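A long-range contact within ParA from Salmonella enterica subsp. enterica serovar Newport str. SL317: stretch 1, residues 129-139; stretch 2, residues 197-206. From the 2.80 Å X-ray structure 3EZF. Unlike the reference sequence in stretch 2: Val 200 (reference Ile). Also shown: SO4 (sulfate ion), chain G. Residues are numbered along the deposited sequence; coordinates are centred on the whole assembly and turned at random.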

ATOM      1  N   THR A 129      -9.779  -1.920   9.200  1.00 56.92           N
ATOM      2  CA  THR A 129     -10.700  -1.006   9.873  1.00 54.55           C
ATOM      3  C   THR A 129     -12.122  -1.556   9.896  1.00 52.68           C
ATOM      4  O   THR A 129     -12.787  -1.517  10.923  1.00 53.57           O
ATOM      5  CB  THR A 129     -10.695   0.411   9.223  1.00 55.95           C
ATOM      6  OG1 THR A 129      -9.574   1.160   9.710  1.00 55.69           O
ATOM      7  CG2 THR A 129     -11.964   1.178   9.563  1.00 57.62           C
ATOM      8  N   VAL A 130     -12.594  -2.090   8.779  1.00 53.43           N
ATOM      9  CA  VAL A 130     -13.950  -2.623   8.752  1.00 53.46           C
ATOM     10  C   VAL A 130     -14.045  -3.848   9.653  1.00 51.87           C
ATOM     11  O   VAL A 130     -15.113  -4.179  10.177  1.00 48.61           O
ATOM     12  CB  VAL A 130     -14.377  -3.007   7.322  1.00 51.37           C
ATOM     13  CG1 VAL A 130     -15.806  -3.479   7.329  1.00 54.04           C
ATOM     14  CG2 VAL A 130     -14.248  -1.805   6.400  1.00 53.37           C
ATOM     15  N   THR A 131     -12.914  -4.510   9.839  1.00 52.60           N
ATOM     16  CA  THR A 131     -12.874  -5.696  10.673  1.00 54.08           C
ATOM     17  C   THR A 131     -13.143  -5.308  12.117  1.00 51.04           C
ATOM     18  O   THR A 131     -13.808  -6.033  12.852  1.00 48.02           O
ATOM     19  CB  THR A 131     -11.514  -6.419  10.550  1.00 56.66           C
ATOM     20  OG1 THR A 131     -11.351  -6.911   9.209  1.00 56.93           O
ATOM     21  CG2 THR A 131     -11.445  -7.592  11.521  1.00 58.77           C
ATOM     22  N   LEU A 132     -12.640  -4.154  12.527  1.00 50.37           N
ATOM     23  CA  LEU A 132     -12.886  -3.705  13.888  1.00 50.43           C
ATOM     24  C   LEU A 132     -14.364  -3.331  13.969  1.00 50.46           C
ATOM     25  O   LEU A 132     -15.067  -3.686  14.912  1.00 53.99           O
ATOM     26  CB  LEU A 132     -12.032  -2.484  14.211  1.00 50.46           C
ATOM     27  CG  LEU A 132     -11.429  -2.456  15.613  1.00 51.03           C
ATOM     28  CD1 LEU A 132     -10.958  -1.045  15.904  1.00 48.47           C
ATOM     29  CD2 LEU A 132     -12.455  -2.917  16.643  1.00 49.45           C
ATOM     30  N   ALA A 133     -14.835  -2.610  12.964  1.00 47.52           N
ATOM     31  CA  ALA A 133     -16.227  -2.214  12.938  1.00 50.11           C
ATOM     32  C   ALA A 133     -17.116  -3.452  13.037  1.00 49.53           C
ATOM     33  O   ALA A 133     -18.089  -3.470  13.792  1.00 48.20           O
ATOM     34  CB  ALA A 133     -16.522  -1.453  11.663  1.00 53.16           C
ATOM     35  N   HIS A 134     -16.776  -4.484  12.272  1.00 48.82           N
ATOM     36  CA  HIS A 134     -17.544  -5.726  12.293  1.00 47.55           C
ATOM     37  C   HIS A 134     -17.512  -6.405  13.648  1.00 47.23           C
ATOM     38  O   HIS A 134     -18.539  -6.879  14.116  1.00 45.90           O
ATOM     39  CB  HIS A 134     -17.039  -6.680  11.211  1.00 47.61           C
ATOM     40  CG  HIS A 134     -17.575  -6.361   9.849  1.00 51.59           C
ATOM     41  ND1 HIS A 134     -17.156  -7.009   8.703  1.00 47.89           N
ATOM     42  CD2 HIS A 134     -18.518  -5.474   9.454  1.00 47.83           C
ATOM     43  CE1 HIS A 134     -17.819  -6.535   7.670  1.00 47.68           C
ATOM     44  NE2 HIS A 134     -18.655  -5.601   8.093  1.00 46.15           N
ATOM     45  N   ALA A 135     -16.331  -6.440  14.267  1.00 49.02           N
ATOM     46  CA  ALA A 135     -16.134  -7.035  15.591  1.00 49.52           C
ATOM     47  C   ALA A 135     -16.984  -6.302  16.626  1.00 49.81           C
ATOM     48  O   ALA A 135     -17.859  -6.899  17.264  1.00 53.01           O
ATOM     49  CB  ALA A 135     -14.653  -6.955  15.988  1.00 49.17           C
ATOM     50  N   LEU A 136     -16.715  -5.009  16.792  1.00 45.29           N
ATOM     51  CA  LEU A 136     -17.459  -4.187  17.739  1.00 47.24           C
ATOM     52  C   LEU A 136     -18.971  -4.446  17.624  1.00 45.67           C
ATOM     53  O   LEU A 136     -19.680  -4.530  18.623  1.00 38.89           O
ATOM     54  CB  LEU A 136     -17.147  -2.699  17.487  1.00 44.58           C
ATOM     55  CG  LEU A 136     -15.722  -2.238  17.838  1.00 43.96           C
ATOM     56  CD1 LEU A 136     -15.458  -0.810  17.389  1.00 38.02           C
ATOM     57  CD2 LEU A 136     -15.547  -2.354  19.333  1.00 45.81           C
ATOM     58  N   ARG A 137     -19.442  -4.612  16.393  1.00 48.01           N
ATOM     59  CA  ARG A 137     -20.858  -4.820  16.121  1.00 51.10           C
ATOM     60  C   ARG A 137     -21.444  -6.110  16.663  1.00 53.09           C
ATOM     61  O   ARG A 137     -22.414  -6.090  17.417  1.00 56.63           O
ATOM     62  CB  ARG A 137     -21.117  -4.750  14.611  1.00 48.41           C
ATOM     63  CG  ARG A 137     -22.414  -4.072  14.237  1.00 42.70           C
ATOM     64  CD  ARG A 137     -23.629  -4.936  14.498  1.00 43.61           C
ATOM     65  NE  ARG A 137     -24.812  -4.128  14.828  1.00 45.49           N
ATOM     66  CZ  ARG A 137     -26.053  -4.413  14.447  1.00 38.08           C
ATOM     67  NH1 ARG A 137     -26.294  -5.481  13.701  1.00 44.80           N
ATOM     68  NH2 ARG A 137     -27.048  -3.654  14.850  1.00 38.22           N
ATOM     69  N   VAL A 138     -20.856  -7.231  16.281  1.00 54.88           N
ATOM     70  CA  VAL A 138     -21.375  -8.517  16.693  1.00 54.87           C
ATOM     71  C   VAL A 138     -20.798  -9.042  17.982  1.00 57.40           C
ATOM     72  O   VAL A 138     -21.092 -10.169  18.365  1.00 63.15           O
ATOM     73  CB  VAL A 138     -21.127  -9.567  15.606  1.00 55.65           C
ATOM     74  CG1 VAL A 138     -21.563  -9.027  14.254  1.00 57.79           C
ATOM     75  CG2 VAL A 138     -19.658  -9.946  15.577  1.00 55.52           C
ATOM     76  N   HIS A 139     -19.986  -8.246  18.663  1.00 59.31           N
ATOM     77  CA  HIS A 139     -19.380  -8.716  19.901  1.00 63.94           C
ATOM     78  C   HIS A 139     -20.384  -9.332  20.864  1.00 66.60           C
ATOM     79  O   HIS A 139     -21.568  -8.994  20.857  1.00 69.85           O
ATOM     80  CB  HIS A 139     -18.648  -7.589  20.623  1.00 66.32           C
ATOM     81  CG  HIS A 139     -17.787  -8.062  21.755  1.00 69.71           C
ATOM     82  ND1 HIS A 139     -16.498  -8.518  21.571  1.00 67.07           N
ATOM     83  CD2 HIS A 139     -18.028  -8.149  23.086  1.00 69.86           C
ATOM     84  CE1 HIS A 139     -15.981  -8.855  22.741  1.00 66.10           C
ATOM     85  NE2 HIS A 139     -16.890  -8.640  23.672  1.00 67.70           N
ATOM     86  N   PRO A 197     -24.095  -0.871   2.303  1.00 52.77           N
ATOM     87  CA  PRO A 197     -24.175  -1.879   3.361  1.00 53.28           C
ATOM     88  C   PRO A 197     -23.089  -2.922   3.149  1.00 57.33           C
ATOM     89  O   PRO A 197     -22.522  -3.011   2.059  1.00 54.83           O
ATOM     90  CB  PRO A 197     -25.558  -2.465   3.160  1.00 48.26           C
ATOM     91  CG  PRO A 197     -25.662  -2.474   1.690  1.00 47.93           C
ATOM     92  CD  PRO A 197     -25.183  -1.073   1.335  1.00 52.19           C
ATOM     93  N   THR A 198     -22.803  -3.708   4.185  1.00 60.01           N
ATOM     94  CA  THR A 198     -21.784  -4.747   4.085  1.00 63.83           C
ATOM     95  C   THR A 198     -22.342  -6.115   4.502  1.00 64.88           C
ATOM     96  O   THR A 198     -23.557  -6.304   4.539  1.00 66.11           O
ATOM     97  CB  THR A 198     -20.549  -4.403   4.951  1.00 64.73           C
ATOM     98  OG1 THR A 198     -19.512  -5.355   4.689  1.00 75.92           O
ATOM     99  CG2 THR A 198     -20.892  -4.451   6.417  1.00 65.72           C
ATOM    100  N   ILE A 199     -21.460  -7.066   4.799  1.00 63.68           N
ATOM    101  CA  ILE A 199     -21.881  -8.401   5.209  1.00 63.93           C
ATOM    102  C   ILE A 199     -22.441  -8.394   6.626  1.00 64.21           C
ATOM    103  O   ILE A 199     -23.025  -9.377   7.076  1.00 68.05           O
ATOM    104  CB  ILE A 199     -20.705  -9.388   5.180  1.00 66.82           C
ATOM    105  CG1 ILE A 199     -19.580  -8.879   6.097  1.00 69.09           C
ATOM    106  CG2 ILE A 199     -20.225  -9.566   3.757  1.00 66.81           C
ATOM    107  CD1 ILE A 199     -18.429  -9.879   6.332  1.00 66.89           C
ATOM    108  N   VAL A 200     -22.241  -7.286   7.329  1.00 62.40           N
ATOM    109  CA  VAL A 200     -22.718  -7.127   8.698  1.00 59.28           C
ATOM    110  C   VAL A 200     -23.665  -5.935   8.727  1.00 57.42           C
ATOM    111  O   VAL A 200     -23.222  -4.785   8.783  1.00 57.01           O
ATOM    112  CB  VAL A 200     -21.548  -6.849   9.662  1.00 58.84           C
ATOM    113  CG1 VAL A 200     -22.073  -6.528  11.045  1.00 62.23           C
ATOM    114  CG2 VAL A 200     -20.613  -8.031   9.690  1.00 56.25           C
ATOM    115  N   PRO A 201     -24.983  -6.196   8.706  1.00 57.62           N
ATOM    116  CA  PRO A 201     -26.011  -5.143   8.726  1.00 56.72           C
ATOM    117  C   PRO A 201     -25.762  -3.883   9.578  1.00 55.92           C
ATOM    118  O   PRO A 201     -26.073  -2.769   9.135  1.00 62.04           O
ATOM    119  CB  PRO A 201     -27.277  -5.892   9.151  1.00 52.84           C
ATOM    120  CG  PRO A 201     -26.749  -7.125   9.839  1.00 56.99           C
ATOM    121  CD  PRO A 201     -25.595  -7.509   8.962  1.00 54.06           C
ATOM    122  N   GLY A 202     -25.204  -4.014  10.774  1.00 44.84           N
ATOM    123  CA  GLY A 202     -24.995  -2.796  11.539  1.00 45.94           C
ATOM    124  C   GLY A 202     -23.883  -1.861  11.072  1.00 41.41           C
ATOM    125  O   GLY A 202     -23.926  -0.677  11.374  1.00 40.03           O
ATOM    126  N   VAL A 203     -22.909  -2.397  10.334  1.00 43.19           N
ATOM    127  CA  VAL A 203     -21.731  -1.664   9.843  1.00 42.83           C
ATOM    128  C   VAL A 203     -21.798  -1.233   8.375  1.00 47.39           C
ATOM    129  O   VAL A 203     -21.754  -2.078   7.493  1.00 48.92           O
ATOM    130  CB  VAL A 203     -20.466  -2.538  10.002  1.00 45.23           C
ATOM    131  CG1 VAL A 203     -19.253  -1.827   9.427  1.00 44.00           C
ATOM    132  CG2 VAL A 203     -20.237  -2.877  11.486  1.00 47.66           C
ATOM    133  N   ASP A 204     -21.864   0.076   8.116  1.00 50.03           N
ATOM    134  CA  ASP A 204     -21.951   0.612   6.744  1.00 44.99           C
ATOM    135  C   ASP A 204     -20.635   1.213   6.281  1.00 45.95           C
ATOM    136  O   ASP A 204     -19.808   1.597   7.104  1.00 54.77           O
ATOM    137  CB  ASP A 204     -23.027   1.692   6.665  1.00 49.24           C
ATOM    138  CG  ASP A 204     -24.419   1.152   6.926  1.00 50.95           C
ATOM    139  OD1 ASP A 204     -25.018   0.582   6.000  1.00 57.51           O
ATOM    140  OD2 ASP A 204     -24.919   1.293   8.055  1.00 55.11           O
ATOM    141  N   VAL A 205     -20.443   1.326   4.970  1.00 44.67           N
ATOM    142  CA  VAL A 205     -19.189   1.868   4.440  1.00 45.32           C
ATOM    143  C   VAL A 205     -19.382   2.845   3.292  1.00 43.94           C
ATOM    144  O   VAL A 205     -20.248   2.623   2.447  1.00 45.43           O
ATOM    145  CB  VAL A 205     -18.253   0.735   3.922  1.00 45.48           C
ATOM    146  CG1 VAL A 205     -16.916   1.321   3.497  1.00 44.81           C
ATOM    147  CG2 VAL A 205     -18.043  -0.325   5.002  1.00 48.54           C
ATOM    148  N   ILE A 206     -18.597   3.931   3.281  1.00 40.67           N
ATOM    149  CA  ILE A 206     -18.632   4.908   2.185  1.00 42.80           C
ATOM    150  C   ILE A 206     -17.362   4.572   1.425  1.00 44.99           C
ATOM    151  O   ILE A 206     -16.266   4.882   1.876  1.00 48.08           O
ATOM    152  CB  ILE A 206     -18.538   6.376   2.645  1.00 40.11           C
ATOM    153  CG1 ILE A 206     -19.875   6.850   3.215  1.00 43.22           C
ATOM    154  CG2 ILE A 206     -18.207   7.259   1.463  1.00 37.40           C
ATOM    155  CD1 ILE A 206     -19.907   8.354   3.563  1.00 38.96           C
TER
HETATM  156  S   SO4 G 796     -29.090  -1.911  11.923  1.00163.40           S
HETATM  157  O1  SO4 G 796     -30.526  -1.810  11.610  1.00164.38           O
HETATM  158  O2  SO4 G 796     -28.757  -0.978  13.015  1.00163.27           O
HETATM  159  O3  SO4 G 796     -28.300  -1.573  10.724  1.00164.21           O
HETATM  160  O4  SO4 G 796     -28.777  -3.288  12.336  1.00164.02           O

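Residues 129-138 of ParA form a helix, and residues 203-206 form a strand that runs nearly antiparallel to it, at 158° between their N-to-C directions and 8.9 Å at the closest approach of the axes. Ahead of the strand, a type I beta turn from Val 200 to Val 203 is closed by the backbone hydrogen bond from Val 203 N to Val 200 O (2.9 Å). The register places His 134 beside Val 203 (CA to CA 6.3 Å) and Arg 137 beside Gly 202 (CA to CA 6.5 Å), so the turn lies against the C-terminal half of the helix. No hydrogen bond crosses between the stretches, and the 445 Å² of buried surface comes chiefly from apolar packing.

Val 203 and Val 205 point their CA-to-CB bonds toward the helix, whereas Asp 204, between them, points away. Val 130 meets both valines, its CG2 lying 4.3 Å from Val 205 CG2 and its CG1 4.4 Å from Val 203 CG1. One helical turn on, the small side chain of Ala 133 allows closer packing, with CB 3.5 Å from Val 203 CG1; Val 203 CG2 also reaches Ala 133 O at 3.2 Å.

His 134 has the largest area covered by the other stretch. Its CA-to-CB bond points sideways, but chi1 in the m well carries the ring in among the residues of the turn and the segment before it. Val 200 CG2 sits over one face of the His 134 ring, 3.4 Å from its centroid and 13° off the normal, a CH-pi contact between a methyl group and the aromatic electrons. Val 203 CB lies at the ring edge, 3.6 Å from His 134 CD2, and Ile 199 CG1 approaches His 134 CE1 to 3.3 Å. Val 200, which replaces the reference Ile, also packs its CG1 against Val 138 CG1 (4.1 Å) and Arg 137 CG (4.0 Å).

Arg 137 CG, in the aliphatic part of the side chain, lies 3.7 Å from Val 203 CG2, while the guanidinium passes over the turn with one face toward Gly 202 N, 3.5 Å from Arg 137 NH1; both nitrogens are donors, so this is packing alone. Glycine leaves the necessary room, since an ideal CB there would fall 2.1 Å from Arg 137 NE. Beyond, Arg 137 NH2 makes a weak, charge-assisted hydrogen bond to O4 of the sulfate ion (3.1 Å), which probably comes from the crystallisation liquor.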